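Local coordinates for sugar ABC transporter substrate-binding protein, BlMnBP1 (Bifidobacterium animalis subsp. lactis ATCC 27673, PDB 6I5R) that binds manno-oligosaccharides such as mannobiose, probably delivering them to an ABC transporter that supports growth on beta-mannan, at residues Gln139-Gly151 against Tyr314-Asn326. Numbering follows the deposited sequence.
Sequences QTYGIANNGVTAG and YATIAGDYSYGIN. With BMA (beta-D-mannopyranose), chain B.
Asn145 and Asp320 meet where two strands, 139-155 and 314-325, run side by side as antiparallel partners between the lobes of a periplasmic-binding-protein fold, probably part of the hinge, as in other periplasmic binding proteins. Both strands break here, and the break faces the sugar pocket. Asn145 bridges it. Its CB lies 3.9 Å from Tyr323 OH. CG sits between backbone N and carbonyl carbon (chi1 56°), which turns the amide back over the chain. OD1 then accepts from two backbone amides on opposite faces of its plane, Asn146 N at 2.7 Å and Tyr321 N at 3.2 Å, the latter well above the plane. ND2 points in the amide plane to the anti lone pair of Asp320 OD2, 3.1 Å away and almost straight (178°); amide and carboxylate are nearly coplanar. Asp320 in turn grips the mannose with both oxygens, OD1 accepting from BMA O4 and OD2 from BMA O6, so Asn145 stands in the second shell and probably helps hold Asp320 in place. With an alanine in place of Asn145, the carboxylate of Asp320 would probably be freer to turn and Tyr321 N would lose its acceptor. On one flank of the break Val148 and Ala318 pair through two backbone bonds, and Val148 CG2 packs 3.9 Å from Asp320 CB; on the other, Ile143 pairs with Tyr323. Tyr323 touches helix 331-346 and, with Asn145, Met102 of strand 100-102. The backbone O of Asn145 accepts from a water 2.6 Å away, which lies in the Tyr323 ring plane, 2.7 Å from Tyr323 OH.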
ATOM      1  N   GLN A 139      -8.688 -19.705  -4.782  1.00 19.23           N
ATOM      2  CA  GLN A 139      -8.562 -19.693  -3.332  1.00 17.33           C
ATOM      3  C   GLN A 139      -7.963 -18.356  -2.908  1.00 16.39           C
ATOM      4  O   GLN A 139      -7.096 -17.812  -3.599  1.00 16.39           O
ATOM      5  CB  GLN A 139      -7.683 -20.828  -2.841  1.00 17.09           C
ATOM      6  CG  GLN A 139      -8.183 -22.216  -3.111  1.00 20.32           C
ATOM      7  CD  GLN A 139      -9.331 -22.640  -2.188  1.00 20.04           C
ATOM      8  OE1 GLN A 139      -9.288 -22.411  -0.989  1.00 22.93           O
ATOM      9  NE2 GLN A 139     -10.355 -23.298  -2.754  1.00 26.16           N
ATOM     10  N   THR A 140      -8.431 -17.851  -1.774  1.00 16.83           N
ATOM     11  CA  THR A 140      -7.886 -16.658  -1.137  1.00 16.39           C
ATOM     12  C   THR A 140      -6.824 -17.022  -0.094  1.00 16.87           C
ATOM     13  O   THR A 140      -7.081 -17.811   0.828  1.00 16.39           O
ATOM     14  CB  THR A 140      -9.030 -15.877  -0.495  1.00 19.80           C
ATOM     15  OG1 THR A 140      -9.951 -15.435  -1.511  1.00 16.39           O
ATOM     16  CG2 THR A 140      -8.503 -14.681   0.251  1.00 21.73           C
ATOM     17  N   TYR A 141      -5.630 -16.434  -0.244  1.00 16.39           N
ATOM     18  CA  TYR A 141      -4.486 -16.702   0.620  1.00 17.23           C
ATOM     19  C   TYR A 141      -4.085 -15.521   1.503  1.00 16.39           C
ATOM     20  O   TYR A 141      -3.226 -15.684   2.382  1.00 16.39           O
ATOM     21  CB  TYR A 141      -3.284 -17.122  -0.234  1.00 19.18           C
ATOM     22  CG  TYR A 141      -3.497 -18.402  -0.967  1.00 17.95           C
ATOM     23  CD1 TYR A 141      -4.019 -18.429  -2.264  1.00 16.39           C
ATOM     24  CD2 TYR A 141      -3.152 -19.607  -0.377  1.00 16.39           C
ATOM     25  CE1 TYR A 141      -4.187 -19.618  -2.926  1.00 16.39           C
ATOM     26  CE2 TYR A 141      -3.342 -20.781  -1.015  1.00 16.39           C
ATOM     27  CZ  TYR A 141      -3.839 -20.796  -2.294  1.00 20.49           C
ATOM     28  OH  TYR A 141      -4.013 -22.021  -2.923  1.00 16.39           O
ATOM     29  N   GLY A 142      -4.661 -14.351   1.293  1.00 16.39           N
ATOM     30  CA  GLY A 142      -4.389 -13.212   2.148  1.00 16.44           C
ATOM     31  C   GLY A 142      -5.645 -12.405   2.391  1.00 18.03           C
ATOM     32  O   GLY A 142      -6.527 -12.313   1.538  1.00 16.39           O
ATOM     33  N   ILE A 143      -5.721 -11.830   3.589  1.00 16.39           N
ATOM     34  CA  ILE A 143      -6.777 -10.904   3.979  1.00 16.39           C
ATOM     35  C   ILE A 143      -6.127  -9.560   4.298  1.00 18.56           C
ATOM     36  O   ILE A 143      -5.170  -9.500   5.074  1.00 16.39           O
ATOM     37  CB  ILE A 143      -7.563 -11.420   5.197  1.00 17.10           C
ATOM     38  CG1 ILE A 143      -8.116 -12.827   4.916  1.00 16.39           C
ATOM     39  CG2 ILE A 143      -8.667 -10.442   5.584  1.00 21.70           C
ATOM     40  CD1 ILE A 143      -9.069 -13.360   5.990  1.00 16.39           C
ATOM     41  N   ALA A 144      -6.666  -8.484   3.733  1.00 16.40           N
ATOM     42  CA  ALA A 144      -6.045  -7.183   3.911  1.00 16.39           C
ATOM     43  C   ALA A 144      -6.163  -6.716   5.355  1.00 19.07           C
ATOM     44  O   ALA A 144      -7.148  -6.993   6.037  1.00 16.39           O
ATOM     45  CB  ALA A 144      -6.694  -6.159   2.974  1.00 16.39           C
ATOM     46  N   ASN A 145      -5.126  -6.006   5.821  1.00 17.76           N
ATOM     47  CA  ASN A 145      -5.146  -5.469   7.182  1.00 16.39           C
ATOM     48  C   ASN A 145      -6.142  -4.311   7.287  1.00 20.91           C
ATOM     49  O   ASN A 145      -6.812  -4.140   8.317  1.00 16.39           O
ATOM     50  CB  ASN A 145      -3.731  -5.036   7.611  1.00 16.39           C
ATOM     51  CG  ASN A 145      -3.084  -4.021   6.652  1.00 19.92           C
ATOM     52  OD1 ASN A 145      -3.649  -3.655   5.637  1.00 16.39           O
ATOM     53  ND2 ASN A 145      -1.873  -3.566   7.002  1.00 17.20           N
ATOM     54  N   ASN A 146      -6.227  -3.494   6.238  1.00 16.39           N
ATOM     55  CA  ASN A 146      -7.281  -2.513   6.051  1.00 21.89           C
ATOM     56  C   ASN A 146      -7.193  -1.972   4.635  1.00 22.45           C
ATOM     57  O   ASN A 146      -6.162  -2.084   3.968  1.00 16.39           O
ATOM     58  CB  ASN A 146      -7.225  -1.374   7.079  1.00 23.24           C
ATOM     59  CG  ASN A 146      -5.883  -0.642   7.111  1.00 19.51           C
ATOM     60  OD1 ASN A 146      -4.915  -1.058   6.510  1.00 21.76           O
ATOM     61  ND2 ASN A 146      -5.832   0.440   7.868  1.00 26.61           N
ATOM     62  N   GLY A 147      -8.315  -1.418   4.175  1.00 21.10           N
ATOM     63  CA  GLY A 147      -8.380  -0.850   2.843  1.00 16.39           C
ATOM     64  C   GLY A 147      -7.845   0.566   2.890  1.00 19.65           C
ATOM     65  O   GLY A 147      -8.223   1.360   3.753  1.00 16.39           O
ATOM     66  N   VAL A 148      -6.921   0.870   1.988  1.00 16.39           N
ATOM     67  CA  VAL A 148      -6.298   2.177   1.951  1.00 16.39           C
ATOM     68  C   VAL A 148      -6.468   2.729   0.549  1.00 17.53           C
ATOM     69  O   VAL A 148      -6.695   1.995  -0.415  1.00 16.39           O
ATOM     70  CB  VAL A 148      -4.809   2.112   2.323  1.00 17.27           C
ATOM     71  CG1 VAL A 148      -4.629   1.770   3.796  1.00 17.31           C
ATOM     72  CG2 VAL A 148      -4.082   1.085   1.423  1.00 16.43           C
ATOM     73  N   THR A 149      -6.382   4.042   0.441  1.00 16.39           N
ATOM     74  CA  THR A 149      -6.262   4.651  -0.868  1.00 19.61           C
ATOM     75  C   THR A 149      -4.884   5.280  -0.978  1.00 22.43           C
ATOM     76  O   THR A 149      -4.156   5.409   0.013  1.00 22.01           O
ATOM     77  CB  THR A 149      -7.330   5.706  -1.088  1.00 21.40           C
ATOM     78  OG1 THR A 149      -7.333   6.567   0.050  1.00 23.30           O
ATOM     79  CG2 THR A 149      -8.692   5.043  -1.282  1.00 23.66           C
ATOM     80  N   ALA A 150      -4.499   5.612  -2.206  1.00 19.47           N
ATOM     81  CA  ALA A 150      -3.230   6.273  -2.460  1.00 21.86           C
ATOM     82  C   ALA A 150      -3.575   7.716  -2.821  1.00 22.29           C
ATOM     83  O   ALA A 150      -4.401   7.966  -3.703  1.00 24.06           O
ATOM     84  CB  ALA A 150      -2.429   5.552  -3.548  1.00 20.92           C
ATOM     85  N   GLY A 151      -2.997   8.640  -2.095  1.00 16.39           N
ATOM     86  CA  GLY A 151      -3.308  10.050  -2.254  1.00 19.16           C
ATOM     87  C   GLY A 151      -2.100  10.831  -1.870  1.00 22.64           C
ATOM     88  O   GLY A 151      -0.965  10.362  -1.991  1.00 16.39           O
ATOM     89  N   TYR A 314     -10.002   9.861  -9.644  1.00 16.79           N
ATOM     90  CA  TYR A 314     -10.189   8.486  -9.213  1.00 16.39           C
ATOM     91  C   TYR A 314      -9.178   8.127  -8.135  1.00 16.39           C
ATOM     92  O   TYR A 314      -8.049   8.638  -8.117  1.00 22.72           O
ATOM     93  CB  TYR A 314     -10.014   7.505 -10.369  1.00 16.39           C
ATOM     94  CG  TYR A 314     -11.080   7.577 -11.414  1.00 19.30           C
ATOM     95  CD1 TYR A 314     -11.038   8.546 -12.383  1.00 19.70           C
ATOM     96  CD2 TYR A 314     -12.130   6.656 -11.446  1.00 18.00           C
ATOM     97  CE1 TYR A 314     -12.007   8.630 -13.360  1.00 19.82           C
ATOM     98  CE2 TYR A 314     -13.104   6.720 -12.427  1.00 17.76           C
ATOM     99  CZ  TYR A 314     -13.038   7.737 -13.373  1.00 17.90           C
ATOM    100  OH  TYR A 314     -13.974   7.849 -14.368  1.00 23.84           O
ATOM    101  N   ALA A 315      -9.597   7.246  -7.230  1.00 19.49           N
ATOM    102  CA  ALA A 315      -8.714   6.692  -6.213  1.00 16.39           C
ATOM    103  C   ALA A 315      -9.063   5.222  -6.029  1.00 16.39           C
ATOM    104  O   ALA A 315     -10.228   4.873  -5.810  1.00 16.97           O
ATOM    105  CB  ALA A 315      -8.840   7.461  -4.888  1.00 21.65           C
ATOM    106  N   THR A 316      -8.050   4.363  -6.136  1.00 21.40           N
ATOM    107  CA  THR A 316      -8.223   2.931  -5.930  1.00 19.78           C
ATOM    108  C   THR A 316      -8.167   2.615  -4.443  1.00 16.39           C
ATOM    109  O   THR A 316      -7.291   3.109  -3.734  1.00 26.56           O
ATOM    110  CB  THR A 316      -7.121   2.140  -6.641  1.00 23.54           C
ATOM    111  OG1 THR A 316      -7.214   2.361  -8.057  1.00 17.54           O
ATOM    112  CG2 THR A 316      -7.223   0.656  -6.309  1.00 23.78           C
ATOM    113  N   ILE A 317      -9.102   1.817  -3.968  1.00 16.65           N
ATOM    114  CA  ILE A 317      -9.013   1.249  -2.629  1.00 19.33           C
ATOM    115  C   ILE A 317      -8.406  -0.130  -2.745  1.00 23.08           C
ATOM    116  O   ILE A 317      -8.865  -0.956  -3.548  1.00 16.45           O
ATOM    117  CB  ILE A 317     -10.378   1.181  -1.950  1.00 18.70           C
ATOM    118  CG1 ILE A 317     -10.882   2.591  -1.706  1.00 19.94           C
ATOM    119  CG2 ILE A 317     -10.241   0.431  -0.671  1.00 19.83           C
ATOM    120  CD1 ILE A 317     -12.354   2.596  -1.472  1.00 23.50           C
ATOM    121  N   ALA A 318      -7.367  -0.371  -1.957  1.00 16.55           N
ATOM    122  CA  ALA A 318      -6.639  -1.619  -2.032  1.00 19.27           C
ATOM    123  C   ALA A 318      -6.172  -1.976  -0.631  1.00 21.35           C
ATOM    124  O   ALA A 318      -6.236  -1.159   0.295  1.00 16.39           O
ATOM    125  CB  ALA A 318      -5.474  -1.527  -3.026  1.00 18.16           C
ATOM    126  N   GLY A 319      -5.786  -3.236  -0.465  1.00 16.39           N
ATOM    127  CA  GLY A 319      -5.165  -3.641   0.764  1.00 21.23           C
ATOM    128  C   GLY A 319      -3.803  -2.989   0.897  1.00 19.93           C
ATOM    129  O   GLY A 319      -3.073  -2.825  -0.079  1.00 16.41           O
ATOM    130  N   ASP A 320      -3.473  -2.600   2.120  1.00 16.39           N
ATOM    131  CA  ASP A 320      -2.116  -2.153   2.419  1.00 16.42           C
ATOM    132  C   ASP A 320      -1.157  -3.336   2.514  1.00 18.50           C
ATOM    133  O   ASP A 320      -0.224  -3.460   1.708  1.00 16.39           O
ATOM    134  CB  ASP A 320      -2.117  -1.339   3.713  1.00 16.39           C
ATOM    135  CG  ASP A 320      -0.726  -1.050   4.208  1.00 17.43           C
ATOM    136  OD1 ASP A 320       0.045  -0.347   3.518  1.00 21.39           O
ATOM    137  OD2 ASP A 320      -0.399  -1.506   5.295  1.00 16.39           O
ATOM    138  N   TYR A 321      -1.429  -4.246   3.443  1.00 17.98           N
ATOM    139  CA  TYR A 321      -0.658  -5.463   3.668  1.00 16.75           C
ATOM    140  C   TYR A 321      -1.632  -6.537   4.129  1.00 17.20           C
ATOM    141  O   TYR A 321      -2.513  -6.263   4.948  1.00 16.39           O
ATOM    142  CB  TYR A 321       0.409  -5.258   4.736  1.00 16.39           C
ATOM    143  CG  TYR A 321       1.822  -5.091   4.231  1.00 16.95           C
ATOM    144  CD1 TYR A 321       2.461  -6.103   3.526  1.00 16.39           C
ATOM    145  CD2 TYR A 321       2.536  -3.936   4.500  1.00 18.21           C
ATOM    146  CE1 TYR A 321       3.755  -5.976   3.105  1.00 17.04           C
ATOM    147  CE2 TYR A 321       3.831  -3.788   4.058  1.00 16.93           C
ATOM    148  CZ  TYR A 321       4.449  -4.820   3.374  1.00 16.39           C
ATOM    149  OH  TYR A 321       5.762  -4.676   2.943  1.00 16.90           O
ATOM    150  N   SER A 322      -1.497  -7.744   3.592  1.00 17.22           N
ATOM    151  CA  SER A 322      -2.444  -8.803   3.896  1.00 16.39           C
ATOM    152  C   SER A 322      -1.827  -9.841   4.820  1.00 16.39           C
ATOM    153  O   SER A 322      -0.652 -10.186   4.683  1.00 16.39           O
ATOM    154  CB  SER A 322      -2.923  -9.485   2.619  1.00 20.10           C
ATOM    155  OG  SER A 322      -3.747  -8.602   1.883  1.00 16.39           O
ATOM    156  N   TYR A 323      -2.648 -10.355   5.736  1.00 16.95           N
ATOM    157  CA  TYR A 323      -2.226 -11.459   6.590  1.00 16.39           C
ATOM    158  C   TYR A 323      -2.177 -12.775   5.825  1.00 19.34           C
ATOM    159  O   TYR A 323      -3.154 -13.151   5.169  1.00 18.51           O
ATOM    160  CB  TYR A 323      -3.182 -11.647   7.741  1.00 16.39           C
ATOM    161  CG  TYR A 323      -3.526 -10.444   8.556  1.00 16.39           C
ATOM    162  CD1 TYR A 323      -2.671  -9.990   9.545  1.00 18.43           C
ATOM    163  CD2 TYR A 323      -4.708  -9.768   8.348  1.00 16.77           C
ATOM    164  CE1 TYR A 323      -2.982  -8.913  10.298  1.00 17.41           C
ATOM    165  CE2 TYR A 323      -5.045  -8.689   9.111  1.00 16.39           C
ATOM    166  CZ  TYR A 323      -4.176  -8.252  10.072  1.00 18.73           C
ATOM    167  OH  TYR A 323      -4.512  -7.190  10.828  1.00 16.39           O
ATOM    168  N   GLY A 324      -1.054 -13.487   5.942  1.00 16.39           N
ATOM    169  CA  GLY A 324      -0.944 -14.832   5.422  1.00 18.98           C
ATOM    170  C   GLY A 324      -0.410 -15.760   6.492  1.00 18.96           C
ATOM    171  O   GLY A 324       0.356 -15.355   7.365  1.00 16.39           O
ATOM    172  N   ILE A 325      -0.845 -17.017   6.412  1.00 16.39           N
ATOM    173  CA  ILE A 325      -0.558 -18.047   7.408  1.00 18.27           C
ATOM    174  C   ILE A 325       0.363 -19.092   6.793  1.00 18.08           C
ATOM    175  O   ILE A 325       0.141 -19.552   5.666  1.00 16.39           O
ATOM    176  CB  ILE A 325      -1.848 -18.710   7.928  1.00 19.57           C
ATOM    177  CG1 ILE A 325      -2.721 -17.667   8.632  1.00 22.81           C
ATOM    178  CG2 ILE A 325      -1.540 -19.828   8.895  1.00 16.39           C
ATOM    179  CD1 ILE A 325      -4.129 -18.086   8.856  1.00 16.39           C
ATOM    180  N   ASN A 326       1.376 -19.489   7.563  1.00 16.39           N
ATOM    181  CA  ASN A 326       2.420 -20.406   7.106  1.00 19.32           C
ATOM    182  C   ASN A 326       1.859 -21.819   6.913  1.00 20.15           C
ATOM    183  O   ASN A 326       1.419 -22.450   7.882  1.00 16.39           O
ATOM    184  CB  ASN A 326       3.546 -20.399   8.148  1.00 16.39           C
ATOM    185  CG  ASN A 326       4.793 -21.131   7.705  1.00 18.31           C
ATOM    186  OD1 ASN A 326       4.816 -21.790   6.682  1.00 16.39           O
ATOM    187  ND2 ASN A 326       5.848 -21.030   8.521  1.00 16.39           N
TER
HETATM  188  C1  BMA B   2       5.268   1.384   6.317  1.00 16.39           C
HETATM  189  C2  BMA B   2       5.821   0.533   5.134  1.00 17.14           C
HETATM  190  C3  BMA B   2       4.848   0.623   3.999  1.00 18.09           C
HETATM  191  C4  BMA B   2       3.417   0.373   4.464  1.00 16.39           C
HETATM  192  C5  BMA B   2       3.043   1.310   5.613  1.00 17.65           C
HETATM  193  C6  BMA B   2       1.651   1.026   6.142  1.00 16.39           C
HETATM  194  O2  BMA B   2       5.847  -0.854   5.465  1.00 16.39           O
HETATM  195  O3  BMA B   2       5.152  -0.287   2.937  1.00 16.39           O
HETATM  196  O4  BMA B   2       2.565   0.629   3.378  1.00 16.39           O
HETATM  197  O5  BMA B   2       3.975   1.082   6.683  1.00 16.39           O
HETATM  198  O6  BMA B   2       1.588  -0.289   6.717  1.00 16.39           O
HETATM  199  O   HOH W   1      -2.610 -17.513   4.341  1.00 16.39           O
HETATM  200  O   HOH W   2      -6.840  -5.876  10.277  1.00 16.39           O
HETATM  201  O   HOH W   3      -5.380   4.371  -4.589  1.00 29.64           O